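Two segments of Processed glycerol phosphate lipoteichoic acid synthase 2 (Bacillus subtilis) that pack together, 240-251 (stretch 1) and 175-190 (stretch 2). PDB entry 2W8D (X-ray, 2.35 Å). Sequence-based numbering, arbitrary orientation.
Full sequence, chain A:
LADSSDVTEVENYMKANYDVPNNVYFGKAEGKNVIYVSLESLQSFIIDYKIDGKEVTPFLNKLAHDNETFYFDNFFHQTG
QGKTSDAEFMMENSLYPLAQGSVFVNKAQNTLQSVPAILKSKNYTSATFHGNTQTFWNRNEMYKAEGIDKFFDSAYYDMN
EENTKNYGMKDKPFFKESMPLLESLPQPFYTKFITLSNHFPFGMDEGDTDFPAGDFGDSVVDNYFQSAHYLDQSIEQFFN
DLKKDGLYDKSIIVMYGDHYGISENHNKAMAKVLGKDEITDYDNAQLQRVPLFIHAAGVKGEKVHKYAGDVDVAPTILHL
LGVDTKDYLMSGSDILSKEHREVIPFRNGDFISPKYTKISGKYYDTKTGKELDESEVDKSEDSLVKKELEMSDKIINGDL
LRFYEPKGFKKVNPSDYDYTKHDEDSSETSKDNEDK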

# COMPACT_ATOMS: atom_id res chain seq x y z
N ASN A 240 -14.12 -4.52 -14.70
CA ASN A 240 -15.23 -4.59 -15.66
C ASN A 240 -16.40 -3.75 -15.18
O ASN A 240 -16.93 -2.93 -15.92
CB ASN A 240 -15.71 -6.03 -15.91
CG ASN A 240 -14.71 -6.87 -16.68
OD1 ASN A 240 -14.00 -6.40 -17.58
ND2 ASN A 240 -14.65 -8.15 -16.32
N ASP A 241 -16.78 -3.92 -13.91
CA ASP A 241 -17.88 -3.14 -13.31
C ASP A 241 -17.59 -1.65 -13.20
O ASP A 241 -18.48 -0.84 -13.39
CB ASP A 241 -18.32 -3.74 -11.97
CG ASP A 241 -19.03 -5.08 -12.11
OD1 ASP A 241 -19.43 -5.45 -13.23
OD2 ASP A 241 -19.19 -5.79 -11.09
N LEU A 242 -16.34 -1.27 -12.92
CA LEU A 242 -16.00 0.16 -12.93
C LEU A 242 -16.16 0.81 -14.32
O LEU A 242 -16.31 2.04 -14.45
CB LEU A 242 -14.59 0.37 -12.40
CG LEU A 242 -14.33 0.15 -10.90
CD1 LEU A 242 -12.88 0.36 -10.58
CD2 LEU A 242 -15.18 1.10 -10.08
N LYS A 243 -16.10 -0.02 -15.36
CA LYS A 243 -16.22 0.44 -16.73
C LYS A 243 -17.66 0.47 -17.19
O LYS A 243 -18.01 1.33 -17.98
CB LYS A 243 -15.36 -0.40 -17.67
CG LYS A 243 -13.85 -0.28 -17.41
CD LYS A 243 -13.05 -1.39 -18.14
CE LYS A 243 -11.59 -0.99 -18.34
NZ LYS A 243 -10.70 -2.16 -18.69
N LYS A 244 -18.50 -0.43 -16.69
CA LYS A 244 -19.95 -0.33 -16.97
C LYS A 244 -20.49 0.98 -16.40
O LYS A 244 -21.15 1.72 -17.11
CB LYS A 244 -20.77 -1.48 -16.35
CG LYS A 244 -20.23 -2.90 -16.51
CD LYS A 244 -20.58 -3.51 -17.86
CE LYS A 244 -19.56 -4.62 -18.20
NZ LYS A 244 -19.71 -5.10 -19.61
N ASP A 245 -20.22 1.26 -15.12
CA ASP A 245 -20.86 2.41 -14.47
C ASP A 245 -20.22 3.76 -14.76
O ASP A 245 -20.71 4.79 -14.32
CB ASP A 245 -21.07 2.17 -12.97
CG ASP A 245 -19.76 1.97 -12.20
OD1 ASP A 245 -18.75 2.69 -12.42
OD2 ASP A 245 -19.72 1.08 -11.32
N GLY A 246 -19.12 3.77 -15.52
CA GLY A 246 -18.49 5.02 -15.94
C GLY A 246 -17.47 5.62 -14.97
O GLY A 246 -16.91 6.69 -15.21
N LEU A 247 -17.20 4.93 -13.87
CA LEU A 247 -16.27 5.46 -12.87
C LEU A 247 -14.79 5.27 -13.24
O LEU A 247 -13.92 5.92 -12.66
CB LEU A 247 -16.59 4.93 -11.47
CG LEU A 247 -17.96 5.31 -10.88
CD1 LEU A 247 -18.25 4.62 -9.57
CD2 LEU A 247 -18.09 6.80 -10.72
N TYR A 248 -14.52 4.40 -14.22
CA TYR A 248 -13.14 4.06 -14.62
C TYR A 248 -12.40 5.25 -15.22
O TYR A 248 -11.24 5.50 -14.88
CB TYR A 248 -13.14 2.90 -15.60
CG TYR A 248 -11.77 2.38 -15.97
CD1 TYR A 248 -11.08 1.53 -15.12
CD2 TYR A 248 -11.18 2.70 -17.20
CE1 TYR A 248 -9.82 1.02 -15.45
CE2 TYR A 248 -9.91 2.18 -17.56
CZ TYR A 248 -9.26 1.34 -16.68
OH TYR A 248 -8.02 0.83 -16.98
N ASP A 249 -13.09 5.98 -16.10
CA ASP A 249 -12.57 7.19 -16.73
C ASP A 249 -12.61 8.40 -15.78
O ASP A 249 -11.99 9.44 -16.02
CB ASP A 249 -13.37 7.50 -18.02
CG ASP A 249 -13.23 6.41 -19.08
OD1 ASP A 249 -12.09 5.96 -19.35
OD2 ASP A 249 -14.26 6.02 -19.66
N LYS A 250 -13.33 8.27 -14.68
CA LYS A 250 -13.45 9.37 -13.75
C LYS A 250 -12.54 9.19 -12.57
O LYS A 250 -12.73 9.87 -11.54
CB LYS A 250 -14.89 9.53 -13.27
CG LYS A 250 -15.86 10.03 -14.36
CD LYS A 250 -17.30 9.68 -14.02
CE LYS A 250 -18.17 9.72 -15.27
NZ LYS A 250 -19.62 9.44 -15.01
N SER A 251 -11.56 8.29 -12.67
CA SER A 251 -10.86 7.88 -11.46
C SER A 251 -9.37 7.60 -11.57
O SER A 251 -8.82 7.36 -12.65
CB SER A 251 -11.56 6.67 -10.83
OG SER A 251 -12.90 6.97 -10.50
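Stretch 2, residues 175-190: FKESMPLLESLPQPFY

Stretch 2 enters as a helix already under way at F175, kinked at P180, whose nitrogen has no hydrogen to bond the turn before; it then runs through a loop with a cis peptide before P188 into a strand from F189. This helix and helix 240-244 of stretch 1 point the same way, their axes crossing at -29° and approaching to 11.0 Å, so D241 lies beside M179 (CA to CA 7.7 Å) and D245 beside E183 (8.0 Å, again CA to CA). D241 opens the contact with a salt bridge: K176 starts away from stretch 1, but its side chain bends back to set NZ 2.8 Å from D241 OD2. L242 follows, its CD2 lying 3.7 Å from CE of selenomethionine M179 and 4.0 Å from L182 CD2. At D245 two acids meet, D245 OD2 standing 2.5 Å from E183 OE2; the same OD2 is 3.0 Å from M179 CE. D245 OD1 accepts a hydrogen bond from L247 N across the turn at G246, where phi is positive. L247, the most heavily covered residue of stretch 1, puts CD1 3.8 Å from L182 CD2 and 4.0 Å from F189 CZ, at the ring edge, while its CD2 is 3.4 Å from Q187 NE2. Finally, in the turn from Y248 to S251, K250 CD comes 4.0 Å from Q187 OE1.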

# COMPACT_ATOMS: atom_id res chain seq x y z
N PHE A 175 -16.67 -7.45 -3.87
CA PHE A 175 -16.67 -6.46 -4.96
C PHE A 175 -18.01 -6.22 -5.67
O PHE A 175 -18.31 -5.08 -6.03
CB PHE A 175 -15.57 -6.75 -5.98
CG PHE A 175 -14.21 -6.35 -5.53
CD1 PHE A 175 -13.93 -5.04 -5.17
CD2 PHE A 175 -13.16 -7.30 -5.49
CE1 PHE A 175 -12.65 -4.68 -4.78
CE2 PHE A 175 -11.91 -6.95 -5.11
CZ PHE A 175 -11.63 -5.65 -4.73
N LYS A 176 -18.82 -7.26 -5.86
CA LYS A 176 -20.13 -7.10 -6.46
C LYS A 176 -21.02 -6.18 -5.64
O LYS A 176 -21.58 -5.21 -6.15
CB LYS A 176 -20.84 -8.45 -6.56
CG LYS A 176 -21.11 -8.95 -7.98
CD LYS A 176 -21.87 -7.95 -8.83
CE LYS A 176 -21.80 -8.40 -10.30
NZ LYS A 176 -20.42 -8.29 -10.84
N GLU A 177 -21.15 -6.53 -4.36
CA GLU A 177 -21.97 -5.83 -3.37
C GLU A 177 -21.53 -4.39 -3.08
O GLU A 177 -22.37 -3.53 -2.77
CB GLU A 177 -22.08 -6.67 -2.09
CG GLU A 177 -23.22 -7.69 -2.19
CD GLU A 177 -23.09 -8.85 -1.21
OE1 GLU A 177 -23.42 -8.68 -0.02
OE2 GLU A 177 -22.68 -9.95 -1.64
N SER A 178 -20.24 -4.12 -3.23
CA SER A 178 -19.71 -2.77 -3.08
C SER A 178 -20.13 -1.78 -4.18
O SER A 178 -20.13 -0.57 -3.93
CB SER A 178 -18.18 -2.78 -2.96
OG SER A 178 -17.75 -3.55 -1.86
N MSE A 179 -20.50 -2.27 -5.36
CA MSE A 179 -20.89 -1.40 -6.48
C MSE A 179 -21.98 -0.37 -6.15
O MSE A 179 -21.69 0.83 -6.21
CB MSE A 179 -21.20 -2.18 -7.77
CG MSE A 179 -20.02 -3.01 -8.32
SE MSE A 179 -18.17 -2.25 -8.12
CE MSE A 179 -18.26 -0.83 -9.48
N PRO A 180 -23.20 -0.81 -5.77
CA PRO A 180 -24.23 0.21 -5.46
C PRO A 180 -23.85 1.12 -4.30
O PRO A 180 -24.24 2.27 -4.25
CB PRO A 180 -25.49 -0.61 -5.10
CG PRO A 180 -24.99 -2.02 -4.87
CD PRO A 180 -23.73 -2.18 -5.68
N LEU A 181 -23.05 0.60 -3.37
CA LEU A 181 -22.61 1.44 -2.29
C LEU A 181 -21.68 2.50 -2.86
O LEU A 181 -21.80 3.68 -2.56
CB LEU A 181 -21.97 0.59 -1.20
CG LEU A 181 -22.90 -0.50 -0.66
CD1 LEU A 181 -22.10 -1.44 0.21
CD2 LEU A 181 -24.17 0.08 0.10
N LEU A 182 -20.77 2.10 -3.73
CA LEU A 182 -19.81 3.04 -4.29
C LEU A 182 -20.46 4.08 -5.20
O LEU A 182 -20.03 5.23 -5.21
CB LEU A 182 -18.74 2.29 -5.08
CG LEU A 182 -17.71 3.20 -5.73
CD1 LEU A 182 -16.78 3.78 -4.66
CD2 LEU A 182 -16.95 2.40 -6.77
N GLU A 183 -21.46 3.65 -5.96
CA GLU A 183 -22.17 4.50 -6.90
C GLU A 183 -23.13 5.48 -6.19
O GLU A 183 -23.64 6.41 -6.81
CB GLU A 183 -22.92 3.63 -7.92
CG GLU A 183 -21.97 2.78 -8.81
CD GLU A 183 -22.58 1.48 -9.40
OE1 GLU A 183 -23.80 1.23 -9.28
OE2 GLU A 183 -21.82 0.69 -10.01
N SER A 184 -23.36 5.28 -4.89
CA SER A 184 -24.19 6.20 -4.12
C SER A 184 -23.35 7.36 -3.54
O SER A 184 -23.88 8.31 -2.96
CB SER A 184 -24.98 5.45 -3.03
OG SER A 184 -24.24 5.36 -1.82
N LEU A 185 -22.03 7.31 -3.72
CA LEU A 185 -21.15 8.30 -3.11
C LEU A 185 -21.16 9.62 -3.87
O LEU A 185 -20.92 9.65 -5.08
CB LEU A 185 -19.72 7.77 -2.99
CG LEU A 185 -19.23 7.14 -1.68
CD1 LEU A 185 -20.25 6.23 -1.01
CD2 LEU A 185 -17.90 6.39 -1.89
N PRO A 186 -21.40 10.74 -3.16
CA PRO A 186 -21.31 12.02 -3.88
C PRO A 186 -19.87 12.20 -4.38
O PRO A 186 -18.91 11.84 -3.69
CB PRO A 186 -21.70 13.04 -2.81
CG PRO A 186 -21.39 12.38 -1.53
CD PRO A 186 -21.51 10.91 -1.71
N GLN A 187 -19.73 12.71 -5.59
CA GLN A 187 -18.45 12.82 -6.27
C GLN A 187 -17.89 14.24 -6.13
O GLN A 187 -18.65 15.19 -6.13
CB GLN A 187 -18.64 12.45 -7.75
CG GLN A 187 -18.60 10.93 -7.98
CD GLN A 187 -18.62 10.54 -9.43
OE1 GLN A 187 -17.80 11.00 -10.23
NE2 GLN A 187 -19.56 9.67 -9.79
N PRO A 188 -16.55 14.39 -6.01
CA PRO A 188 -15.50 13.37 -6.07
C PRO A 188 -15.39 12.56 -4.79
O PRO A 188 -15.68 13.07 -3.72
CB PRO A 188 -14.23 14.19 -6.27
CG PRO A 188 -14.53 15.52 -5.65
CD PRO A 188 -16.02 15.71 -5.61
N PHE A 189 -14.95 11.31 -4.91
CA PHE A 189 -14.79 10.48 -3.72
C PHE A 189 -13.42 9.85 -3.64
O PHE A 189 -12.77 9.60 -4.66
CB PHE A 189 -15.88 9.41 -3.65
CG PHE A 189 -15.89 8.46 -4.81
CD1 PHE A 189 -14.86 7.55 -5.00
CD2 PHE A 189 -16.93 8.46 -5.71
CE1 PHE A 189 -14.87 6.67 -6.11
CE2 PHE A 189 -16.96 7.59 -6.79
CZ PHE A 189 -15.94 6.71 -6.99
N TYR A 190 -12.98 9.58 -2.41
CA TYR A 190 -11.71 8.92 -2.14
C TYR A 190 -12.03 7.67 -1.31
O TYR A 190 -12.57 7.78 -0.21
CB TYR A 190 -10.84 9.88 -1.33
CG TYR A 190 -9.55 9.31 -0.76
CD1 TYR A 190 -9.54 8.49 0.38
CD2 TYR A 190 -8.33 9.68 -1.32
CE1 TYR A 190 -8.33 8.02 0.90
CE2 TYR A 190 -7.15 9.24 -0.82
CZ TYR A 190 -7.15 8.41 0.26
OH TYR A 190 -5.92 8.03 0.69